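Local coordinates for protein PrgZ (Enterococcus faecalis, PDB 4FAJ) that binds peptide sex pheromone as an extracellular, membrane-anchored receptor of the solute-binding protein family 5, and probably serves in peptide uptake, at residues V58-V70 against N288-E300. Numbering follows the deposited sequence. Where two conformers were deposited one is given.
Sequences VEQVATLTAGTPV and NDGQLDEAPLAGE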
# COMPACT_ATOMS: atom_id res chain seq x y z
N VAL A 58 -10.54 -3.77 -34.25
CA VAL A 58 -10.85 -4.03 -32.81
C VAL A 58 -10.67 -2.76 -31.97
O VAL A 58 -9.58 -2.19 -31.91
CB VAL A 58 -9.98 -5.16 -32.24
CG1 VAL A 58 -10.29 -5.39 -30.77
CG2 VAL A 58 -10.22 -6.44 -33.04
N GLU A 59 -11.75 -2.33 -31.34
CA GLU A 59 -11.74 -1.12 -30.53
C GLU A 59 -10.83 -1.32 -29.33
O GLU A 59 -10.87 -2.36 -28.67
CB GLU A 59 -13.16 -0.77 -30.09
CG GLU A 59 -13.27 0.59 -29.42
CD GLU A 59 -14.70 1.04 -29.24
OE1 GLU A 59 -15.02 2.19 -29.63
OE2 GLU A 59 -15.52 0.26 -28.71
N GLN A 60 -9.98 -0.33 -29.04
CA GLN A 60 -9.03 -0.44 -27.94
C GLN A 60 -9.65 0.14 -26.67
O GLN A 60 -9.28 1.22 -26.20
CB GLN A 60 -7.70 0.25 -28.28
CG GLN A 60 -7.01 -0.34 -29.51
CD GLN A 60 -6.58 -1.79 -29.33
OE1 GLN A 60 -7.08 -2.69 -30.01
NE2 GLN A 60 -5.66 -2.03 -28.41
N VAL A 61 -10.61 -0.60 -26.12
CA VAL A 61 -11.32 -0.19 -24.91
C VAL A 61 -11.52 -1.41 -24.02
O VAL A 61 -11.63 -2.53 -24.51
CB VAL A 61 -12.68 0.47 -25.25
CG1 VAL A 61 -13.52 0.67 -24.00
CG2 VAL A 61 -12.47 1.79 -25.97
N ALA A 62 -11.55 -1.18 -22.71
CA ALA A 62 -11.78 -2.26 -21.75
C ALA A 62 -12.50 -1.71 -20.54
O ALA A 62 -12.44 -0.50 -20.26
CB ALA A 62 -10.47 -2.90 -21.31
N THR A 63 -13.16 -2.61 -19.82
CA THR A 63 -13.75 -2.31 -18.52
C THR A 63 -13.14 -3.27 -17.51
O THR A 63 -13.31 -4.48 -17.62
CB THR A 63 -15.28 -2.42 -18.56
OG1 THR A 63 -15.79 -1.51 -19.54
CG2 THR A 63 -15.88 -2.09 -17.21
N LEU A 64 -12.43 -2.71 -16.54
CA LEU A 64 -11.71 -3.47 -15.52
C LEU A 64 -12.33 -3.20 -14.15
O LEU A 64 -13.30 -2.46 -14.04
CB LEU A 64 -10.23 -3.09 -15.52
CG LEU A 64 -9.50 -3.15 -16.88
CD1 LEU A 64 -8.04 -2.70 -16.73
CD2 LEU A 64 -9.56 -4.54 -17.50
N THR A 65 -11.77 -3.82 -13.11
CA THR A 65 -12.39 -3.75 -11.79
C THR A 65 -11.47 -3.12 -10.76
O THR A 65 -10.25 -3.06 -10.93
CB THR A 65 -12.83 -5.15 -11.30
OG1 THR A 65 -11.68 -5.98 -11.12
CG2 THR A 65 -13.76 -5.79 -12.31
N ALA A 66 -12.09 -2.69 -9.66
CA ALA A 66 -11.40 -2.05 -8.55
C ALA A 66 -12.08 -2.52 -7.27
O ALA A 66 -13.25 -2.91 -7.31
CB ALA A 66 -11.49 -0.52 -8.67
N GLY A 67 -11.36 -2.47 -6.15
CA GLY A 67 -11.90 -2.96 -4.87
C GLY A 67 -12.62 -1.91 -4.03
O GLY A 67 -13.46 -2.25 -3.20
N THR A 68 -12.29 -0.63 -4.24
CA THR A 68 -12.92 0.48 -3.52
C THR A 68 -13.03 1.70 -4.43
O THR A 68 -12.39 1.72 -5.48
CB THR A 68 -12.08 0.93 -2.28
OG1 THR A 68 -10.94 1.68 -2.72
CG2 THR A 68 -11.64 -0.25 -1.39
N PRO A 69 -13.82 2.72 -4.03
CA PRO A 69 -13.75 3.99 -4.75
C PRO A 69 -12.37 4.63 -4.62
O PRO A 69 -11.60 4.28 -3.73
CB PRO A 69 -14.80 4.86 -4.05
CG PRO A 69 -15.74 3.84 -3.37
CD PRO A 69 -14.81 2.76 -2.94
N VAL A 70 -12.07 5.54 -5.53
CA VAL A 70 -10.85 6.34 -5.44
C VAL A 70 -10.94 7.19 -4.19
O VAL A 70 -11.99 7.75 -3.91
CB VAL A 70 -10.69 7.22 -6.69
CG1 VAL A 70 -9.62 8.28 -6.48
CG2 VAL A 70 -10.38 6.34 -7.91
N ASN A 288 -19.02 -13.05 -17.43
CA ASN A 288 -19.54 -14.07 -18.35
C ASN A 288 -20.48 -13.52 -19.41
O ASN A 288 -20.62 -14.11 -20.47
CB ASN A 288 -20.26 -15.19 -17.58
CG ASN A 288 -19.30 -16.05 -16.78
OD1 ASN A 288 -18.12 -16.14 -17.11
ND2 ASN A 288 -19.80 -16.69 -15.73
N ASP A 289 -21.11 -12.38 -19.12
CA ASP A 289 -21.95 -11.71 -20.11
C ASP A 289 -21.20 -10.70 -20.98
O ASP A 289 -21.82 -10.05 -21.82
CB ASP A 289 -23.14 -11.02 -19.42
CG ASP A 289 -24.15 -12.01 -18.84
OD1 ASP A 289 -24.11 -13.21 -19.17
OD2 ASP A 289 -24.99 -11.57 -18.04
N GLY A 290 -19.89 -10.58 -20.79
CA GLY A 290 -19.06 -9.63 -21.57
C GLY A 290 -19.20 -8.18 -21.12
O GLY A 290 -18.87 -7.25 -21.89
N GLN A 291 -19.69 -7.97 -19.91
CA GLN A 291 -19.85 -6.62 -19.35
C GLN A 291 -18.67 -6.17 -18.50
O GLN A 291 -18.57 -5.01 -18.12
CB GLN A 291 -21.14 -6.53 -18.53
CG GLN A 291 -22.40 -6.74 -19.34
CD GLN A 291 -22.48 -5.78 -20.50
OE1 GLN A 291 -22.43 -6.19 -21.66
NE2 GLN A 291 -22.57 -4.50 -20.20
N LEU A 292 -17.78 -7.11 -18.17
CA LEU A 292 -16.51 -6.80 -17.53
C LEU A 292 -15.43 -7.63 -18.21
O LEU A 292 -15.70 -8.76 -18.63
CB LEU A 292 -16.56 -7.15 -16.03
CG LEU A 292 -17.25 -6.20 -15.05
CD1 LEU A 292 -17.28 -6.80 -13.61
CD2 LEU A 292 -16.59 -4.83 -15.02
N ASP A 293 -14.22 -7.09 -18.29
CA ASP A 293 -13.10 -7.80 -18.91
C ASP A 293 -12.18 -8.46 -17.86
O ASP A 293 -11.21 -9.14 -18.21
CB ASP A 293 -12.33 -6.85 -19.83
CG ASP A 293 -13.19 -6.33 -20.97
OD1 ASP A 293 -13.83 -7.16 -21.63
OD2 ASP A 293 -13.24 -5.10 -21.22
N GLU A 294 -12.49 -8.28 -16.58
CA GLU A 294 -11.85 -9.04 -15.52
C GLU A 294 -12.84 -9.19 -14.36
O GLU A 294 -13.81 -8.44 -14.28
CB GLU A 294 -10.55 -8.37 -15.04
CG GLU A 294 -10.76 -7.09 -14.30
CD GLU A 294 -9.48 -6.45 -13.79
OE1 GLU A 294 -9.59 -5.43 -13.08
OE2 GLU A 294 -8.38 -6.96 -14.08
N ALA A 295 -12.60 -10.18 -13.51
CA ALA A 295 -13.43 -10.44 -12.35
C ALA A 295 -12.57 -11.00 -11.22
O ALA A 295 -11.87 -11.99 -11.41
CB ALA A 295 -14.55 -11.43 -12.70
N PRO A 296 -12.63 -10.37 -10.03
CA PRO A 296 -11.86 -10.91 -8.91
C PRO A 296 -12.50 -12.19 -8.38
O PRO A 296 -13.73 -12.38 -8.53
CB PRO A 296 -11.94 -9.79 -7.87
CG PRO A 296 -13.25 -9.15 -8.14
CD PRO A 296 -13.36 -9.15 -9.64
N LEU A 297 -11.68 -13.05 -7.79
CA LEU A 297 -12.14 -14.36 -7.28
C LEU A 297 -11.60 -14.70 -5.88
O LEU A 297 -10.47 -14.35 -5.54
CB LEU A 297 -11.70 -15.46 -8.25
CG LEU A 297 -12.26 -15.43 -9.67
CD1 LEU A 297 -11.56 -16.46 -10.55
CD2 LEU A 297 -13.77 -15.66 -9.68
N ALA A 298 -12.43 -15.39 -5.10
CA ALA A 298 -12.04 -15.94 -3.80
C ALA A 298 -13.05 -17.00 -3.38
O ALA A 298 -14.11 -17.11 -3.98
CB ALA A 298 -11.97 -14.85 -2.76
N GLY A 299 -12.72 -17.76 -2.34
CA GLY A 299 -13.61 -18.78 -1.76
C GLY A 299 -14.20 -19.75 -2.77
O GLY A 299 -13.51 -20.22 -3.67
N GLU A 300 -15.49 -20.05 -2.61
CA GLU A 300 -16.16 -21.00 -3.48
C GLU A 300 -16.10 -20.58 -4.96
O GLU A 300 -16.04 -21.44 -5.84
CB GLU A 300 -17.60 -21.19 -3.02
CG GLU A 300 -18.47 -22.11 -3.88
CD GLU A 300 -18.04 -23.58 -3.86
OE1 GLU A 300 -17.21 -23.98 -3.00
OE2 GLU A 300 -18.55 -24.34 -4.72
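Thr65 gives Glu294 two hydrogen bonds, both to the same oxygen. Its backbone N reaches OE1 of Glu294 at 2.7 Å on the anti side, close to the carboxylate plane, while its hydroxyl OG1 meets OE1 at 2.9 Å from above that plane. The hydroxyl and the carboxylate are brought together by their first torsions: OG1 of Thr65 stands between backbone N and carbonyl carbon (chi1 65°), and Glu294 CG does the same (chi1 69°) before the chain runs out straight. Leu64 CB covers one face of the carboxylate, 3.4 Å from Glu294 OE1, on the side opposite Thr65 OG1.

Two residues earlier on the first strand, Thr63 pairs with Asp293. Thr63 N donates to OD2 of Asp293 at 2.9 Å, and Asp293 N returns a bond to Thr63 O at 2.8 Å. Here too OD2 takes its donor on the anti side.

The threonine methyls and buried Leu292 make the apolar side of this packed part. CG2 of Thr63 touches CD2 of Leu292 at 3.6 Å, and CG2 of Thr65 covers Glu294 O at 3.3 Å, a buried carbonyl without a hydrogen-bond partner in the model. The loose, solvent side is exposed Gln291, which offers Thr63 CG2 only its backbone O.

Toward the peptide site, Pro296 sets CD 3.9 Å from Thr65 OG1 and packs on an apolar side chain of the bound peptide.

Strands 61-66 and 294-297 belong to different sheets. One backbone bond crosses this seam, while side-chain carboxylates accept the N-H groups of Thr63 and Thr65. Lys542 makes a salt bridge with Asp293 OD1, so the aspartate probably stays ionised; at Glu294 OE2, nearby Glu539 may favour a shared proton, an effect the long, weak ion pair with Lys537 would oppose.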